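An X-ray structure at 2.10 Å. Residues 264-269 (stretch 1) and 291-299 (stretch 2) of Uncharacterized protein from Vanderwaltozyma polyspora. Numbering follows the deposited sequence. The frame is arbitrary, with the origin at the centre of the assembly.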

ATOM      1  N   LEU A 264     -11.482  14.616  14.618  1.00 24.77           N
ATOM      2  CA  LEU A 264     -10.318  13.769  14.580  1.00 23.96           C
ATOM      3  C   LEU A 264     -10.402  12.862  13.360  1.00 25.87           C
ATOM      4  O   LEU A 264     -11.488  12.367  13.033  1.00 24.72           O
ATOM      5  CB  LEU A 264     -10.211  12.917  15.853  1.00 28.90           C
ATOM      6  CG  LEU A 264      -9.768  13.659  17.117  1.00 27.02           C
ATOM      7  CD1 LEU A 264      -9.980  12.767  18.323  1.00 25.07           C
ATOM      8  CD2 LEU A 264      -8.307  14.073  16.987  1.00 25.68           C
ATOM      9  N   PRO A 265      -9.291  12.645  12.660  1.00 27.45           N
ATOM     10  CA  PRO A 265      -9.335  11.789  11.470  1.00 25.66           C
ATOM     11  C   PRO A 265      -9.652  10.351  11.842  1.00 24.51           C
ATOM     12  O   PRO A 265      -9.252   9.854  12.896  1.00 20.92           O
ATOM     13  CB  PRO A 265      -7.926  11.918  10.887  1.00 26.09           C
ATOM     14  CG  PRO A 265      -7.070  12.241  12.056  1.00 22.96           C
ATOM     15  CD  PRO A 265      -7.931  13.150  12.919  1.00 27.15           C
ATOM     16  N   ILE A 266     -10.425   9.698  10.975  1.00 24.21           N
ATOM     17  CA  ILE A 266     -10.707   8.286  11.162  1.00 25.60           C
ATOM     18  C   ILE A 266      -9.406   7.510  11.058  1.00 28.87           C
ATOM     19  O   ILE A 266      -8.531   7.832  10.245  1.00 23.16           O
ATOM     20  CB  ILE A 266     -11.735   7.814  10.122  1.00 25.33           C
ATOM     21  CG1 ILE A 266     -13.055   8.552  10.324  1.00 27.40           C
ATOM     22  CG2 ILE A 266     -11.952   6.293  10.185  1.00 26.26           C
ATOM     23  CD1 ILE A 266     -14.009   8.402   9.145  1.00 30.11           C
ATOM     24  N   LEU A 267      -9.249   6.509  11.916  1.00 24.97           N
ATOM     25  CA  LEU A 267      -8.131   5.585  11.801  1.00 20.73           C
ATOM     26  C   LEU A 267      -8.484   4.567  10.724  1.00 27.25           C
ATOM     27  O   LEU A 267      -9.424   3.780  10.888  1.00 24.70           O
ATOM     28  CB  LEU A 267      -7.858   4.910  13.139  1.00 22.30           C
ATOM     29  CG  LEU A 267      -6.883   3.733  13.065  1.00 29.55           C
ATOM     30  CD1 LEU A 267      -5.523   4.230  12.616  1.00 23.72           C
ATOM     31  CD2 LEU A 267      -6.780   3.013  14.393  1.00 26.35           C
ATOM     32  N   VAL A 268      -7.771   4.610   9.604  1.00 20.83           N
ATOM     33  CA  VAL A 268      -8.034   3.720   8.478  1.00 19.00           C
ATOM     34  C   VAL A 268      -7.004   2.608   8.532  1.00 26.59           C
ATOM     35  O   VAL A 268      -5.797   2.879   8.557  1.00 23.85           O
ATOM     36  CB  VAL A 268      -7.984   4.463   7.131  1.00 21.50           C
ATOM     37  CG1 VAL A 268      -8.206   3.489   5.986  1.00 21.37           C
ATOM     38  CG2 VAL A 268      -9.032   5.594   7.090  1.00 19.23           C
ATOM     39  N   LEU A 269      -7.478   1.361   8.554  1.00 22.59           N
ATOM     40  CA  LEU A 269      -6.635   0.183   8.669  1.00 24.59           C
ATOM     41  C   LEU A 269      -6.748  -0.678   7.421  1.00 23.50           C
ATOM     42  O   LEU A 269      -7.814  -0.771   6.809  1.00 24.03           O
ATOM     43  CB  LEU A 269      -7.032  -0.679   9.865  1.00 25.22           C
ATOM     44  CG  LEU A 269      -7.100  -0.048  11.253  1.00 25.08           C
ATOM     45  CD1 LEU A 269      -7.827  -1.030  12.140  1.00 21.17           C
ATOM     46  CD2 LEU A 269      -5.684   0.218  11.761  1.00 20.09           C
ATOM     47  N   TYR A 291      -2.333   7.628  10.323  1.00 25.69           N
ATOM     48  CA  TYR A 291      -2.177   8.326  11.588  1.00 23.62           C
ATOM     49  C   TYR A 291      -2.527   9.804  11.574  1.00 23.10           C
ATOM     50  O   TYR A 291      -2.382  10.440  12.619  1.00 27.22           O
ATOM     51  CB  TYR A 291      -0.747   8.158  12.138  1.00 29.47           C
ATOM     52  CG  TYR A 291       0.395   8.666  11.277  1.00 20.37           C
ATOM     53  CD1 TYR A 291       0.486  10.004  10.893  1.00 23.52           C
ATOM     54  CD2 TYR A 291       1.420   7.818  10.907  1.00 23.33           C
ATOM     55  CE1 TYR A 291       1.556  10.459  10.143  1.00 25.78           C
ATOM     56  CE2 TYR A 291       2.492   8.271  10.169  1.00 26.15           C
ATOM     57  CZ  TYR A 291       2.552   9.584   9.790  1.00 30.44           C
ATOM     58  OH  TYR A 291       3.620  10.007   9.042  1.00 38.40           O
ATOM     59  N   ASP A 292      -2.981  10.380  10.460  1.00 21.15           N
ATOM     60  CA  ASP A 292      -3.459  11.755  10.518  1.00 27.34           C
ATOM     61  C   ASP A 292      -4.520  11.961   9.441  1.00 33.22           C
ATOM     62  O   ASP A 292      -5.012  11.005   8.830  1.00 25.61           O
ATOM     63  CB  ASP A 292      -2.300  12.758  10.421  1.00 27.25           C
ATOM     64  CG  ASP A 292      -1.555  12.708   9.096  1.00 28.12           C
ATOM     65  OD1 ASP A 292      -2.053  12.138   8.106  1.00 30.80           O
ATOM     66  OD2 ASP A 292      -0.438  13.269   9.054  1.00 31.87           O
ATOM     67  N   ASP A 293      -4.866  13.222   9.205  1.00 28.14           N
ATOM     68  CA  ASP A 293      -5.920  13.559   8.262  1.00 26.27           C
ATOM     69  C   ASP A 293      -5.417  13.676   6.827  1.00 24.90           C
ATOM     70  O   ASP A 293      -6.183  14.072   5.950  1.00 26.40           O
ATOM     71  CB  ASP A 293      -6.632  14.848   8.708  1.00 26.86           C
ATOM     72  CG  ASP A 293      -5.724  16.078   8.705  1.00 35.42           C
ATOM     73  OD1 ASP A 293      -4.506  15.962   8.466  1.00 36.35           O
ATOM     74  OD2 ASP A 293      -6.249  17.179   8.961  1.00 44.34           O
ATOM     75  N   LYS A 294      -4.161  13.327   6.560  1.00 24.26           N
ATOM     76  CA  LYS A 294      -3.660  13.310   5.188  1.00 24.47           C
ATOM     77  C   LYS A 294      -3.634  11.917   4.569  1.00 23.64           C
ATOM     78  O   LYS A 294      -3.699  11.801   3.342  1.00 25.25           O
ATOM     79  CB  LYS A 294      -2.254  13.925   5.131  1.00 25.12           C
ATOM     80  CG  LYS A 294      -2.184  15.349   5.655  1.00 29.46           C
ATOM     81  CD  LYS A 294      -3.258  16.219   4.982  1.00 32.68           C
ATOM     82  CE  LYS A 294      -3.252  17.654   5.511  1.00 37.54           C
ATOM     83  NZ  LYS A 294      -4.303  18.466   4.812  1.00 43.65           N
ATOM     84  N   PHE A 295      -3.520  10.859   5.386  1.00 21.95           N
ATOM     85  CA  PHE A 295      -3.617   9.465   4.929  1.00 23.59           C
ATOM     86  C   PHE A 295      -2.525   9.114   3.925  1.00 26.41           C
ATOM     87  O   PHE A 295      -2.691   8.270   3.041  1.00 29.93           O
ATOM     88  CB  PHE A 295      -5.006   9.175   4.372  1.00 20.95           C
ATOM     89  CG  PHE A 295      -6.084   9.509   5.346  1.00 22.94           C
ATOM     90  CD1 PHE A 295      -6.416   8.612   6.357  1.00 22.55           C
ATOM     91  CD2 PHE A 295      -6.709  10.750   5.299  1.00 19.91           C
ATOM     92  CE1 PHE A 295      -7.397   8.929   7.281  1.00 26.75           C
ATOM     93  CE2 PHE A 295      -7.692  11.101   6.237  1.00 26.35           C
ATOM     94  CZ  PHE A 295      -8.043  10.200   7.225  1.00 24.49           C
ATOM     95  N   THR A 296      -1.393   9.745   4.109  1.00 25.00           N
ATOM     96  CA  THR A 296      -0.235   9.631   3.246  1.00 24.31           C
ATOM     97  C   THR A 296       0.745   8.575   3.730  1.00 23.72           C
ATOM     98  O   THR A 296       1.567   8.074   2.945  1.00 26.55           O
ATOM     99  CB  THR A 296       0.399  11.024   3.205  1.00 31.32           C
ATOM    100  OG1 THR A 296      -0.116  11.749   2.069  1.00 31.40           O
ATOM    101  CG2 THR A 296       1.863  10.948   3.203  1.00 40.53           C
ATOM    102  N   GLN A 297       0.660   8.214   5.006  1.00 24.92           N
ATOM    103  CA  GLN A 297       1.603   7.313   5.656  1.00 26.47           C
ATOM    104  C   GLN A 297       0.828   6.199   6.343  1.00 26.88           C
ATOM    105  O   GLN A 297      -0.077   6.472   7.144  1.00 26.29           O
ATOM    106  CB  GLN A 297       2.446   8.079   6.663  1.00 19.91           C
ATOM    107  CG  GLN A 297       3.499   8.960   6.019  1.00 25.32           C
ATOM    108  CD  GLN A 297       4.704   8.145   5.571  1.00 28.09           C
ATOM    109  OE1 GLN A 297       4.960   7.060   6.112  1.00 25.64           O
ATOM    110  NE2 GLN A 297       5.448   8.657   4.582  1.00 22.59           N
ATOM    111  N   PHE A 298       1.176   4.954   6.023  1.00 22.63           N
ATOM    112  CA  PHE A 298       0.530   3.769   6.589  1.00 24.25           C
ATOM    113  C   PHE A 298       1.580   2.799   7.124  1.00 23.50           C
ATOM    114  O   PHE A 298       1.805   1.731   6.541  1.00 21.57           O
ATOM    115  CB  PHE A 298      -0.341   3.058   5.551  1.00 20.85           C
ATOM    116  CG  PHE A 298      -1.691   3.677   5.357  1.00 28.93           C
ATOM    117  CD1 PHE A 298      -1.839   4.825   4.584  1.00 24.25           C
ATOM    118  CD2 PHE A 298      -2.824   3.104   5.930  1.00 23.59           C
ATOM    119  CE1 PHE A 298      -3.081   5.395   4.397  1.00 26.86           C
ATOM    120  CE2 PHE A 298      -4.085   3.680   5.738  1.00 23.04           C
ATOM    121  CZ  PHE A 298      -4.209   4.826   4.983  1.00 24.53           C
ATOM    122  N   PRO A 299       2.232   3.123   8.238  1.00 24.31           N
ATOM    123  CA  PRO A 299       3.096   2.124   8.877  1.00 21.52           C
ATOM    124  C   PRO A 299       2.240   0.970   9.365  1.00 22.37           C
ATOM    125  O   PRO A 299       1.028   1.098   9.545  1.00 22.61           O
ATOM    126  CB  PRO A 299       3.759   2.871  10.039  1.00 19.88           C
ATOM    127  CG  PRO A 299       2.877   4.054  10.314  1.00 24.86           C
ATOM    128  CD  PRO A 299       2.131   4.375   9.012  1.00 20.96           C
TER
HETATM  129  O   HOH W   1      -5.936   8.655  10.329  1.00 22.40           O

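The contact between these two stretches is chiefly apolar, and no direct hydrogen bond crosses it. Pro265, Val268, Phe295 and Phe298 all point their CA-to-CB bonds toward the opposing stretch and make up most of the 298 Å² of buried surface. Phe295 is the hub. Its CZ lies 4.0 Å from CB of Pro265, and its CE1 lies 3.7 Å from CG2 of Val268, so one aromatic ring spans two residues of stretch 1. Val268 also reaches the second ring, with its CG1 4.1 Å from CE2 of Phe298. A beta-branched residue suits this place: with two methyls on one CB, Val268 can direct a different one to each phenylalanine without a long, flexible side chain.

Pro265 packs against backbone as well as side chain. Its CG is 3.7 Å from C of Asp292 and its CB is 3.7 Å from CA of Asp293, a close approach suited to a compact, rigid ring. Asp293 joins in through its CB, 3.9 Å from CB of Pro265, while the end of its side chain leads away, keeping the carboxylate clear of the apolar surface.

Carbonyl oxygens meet the aromatic rings too. Ile266 O lies 3.4 Å from CE1 of Phe295, at the ring edge and near its plane, where the slightly positive C-H rim can favour an oxygen. Val268 O comes equally near CE2 of Phe298, at 3.4 Å, but obliquely.

The polar link is water-mediated. Water 1 donates to Ile266 O at 2.7 Å and to Asp292 O at 2.9 Å, bridging two acceptors that could not hydrogen-bond to each other.

Within stretch 2, OD1 of Asp292 accepts a hydrogen bond from Lys294 N at 2.9 Å and a weak one from Phe295 N at 3.3 Å. The short carboxylate thus ties together the turn that leads into Phe295.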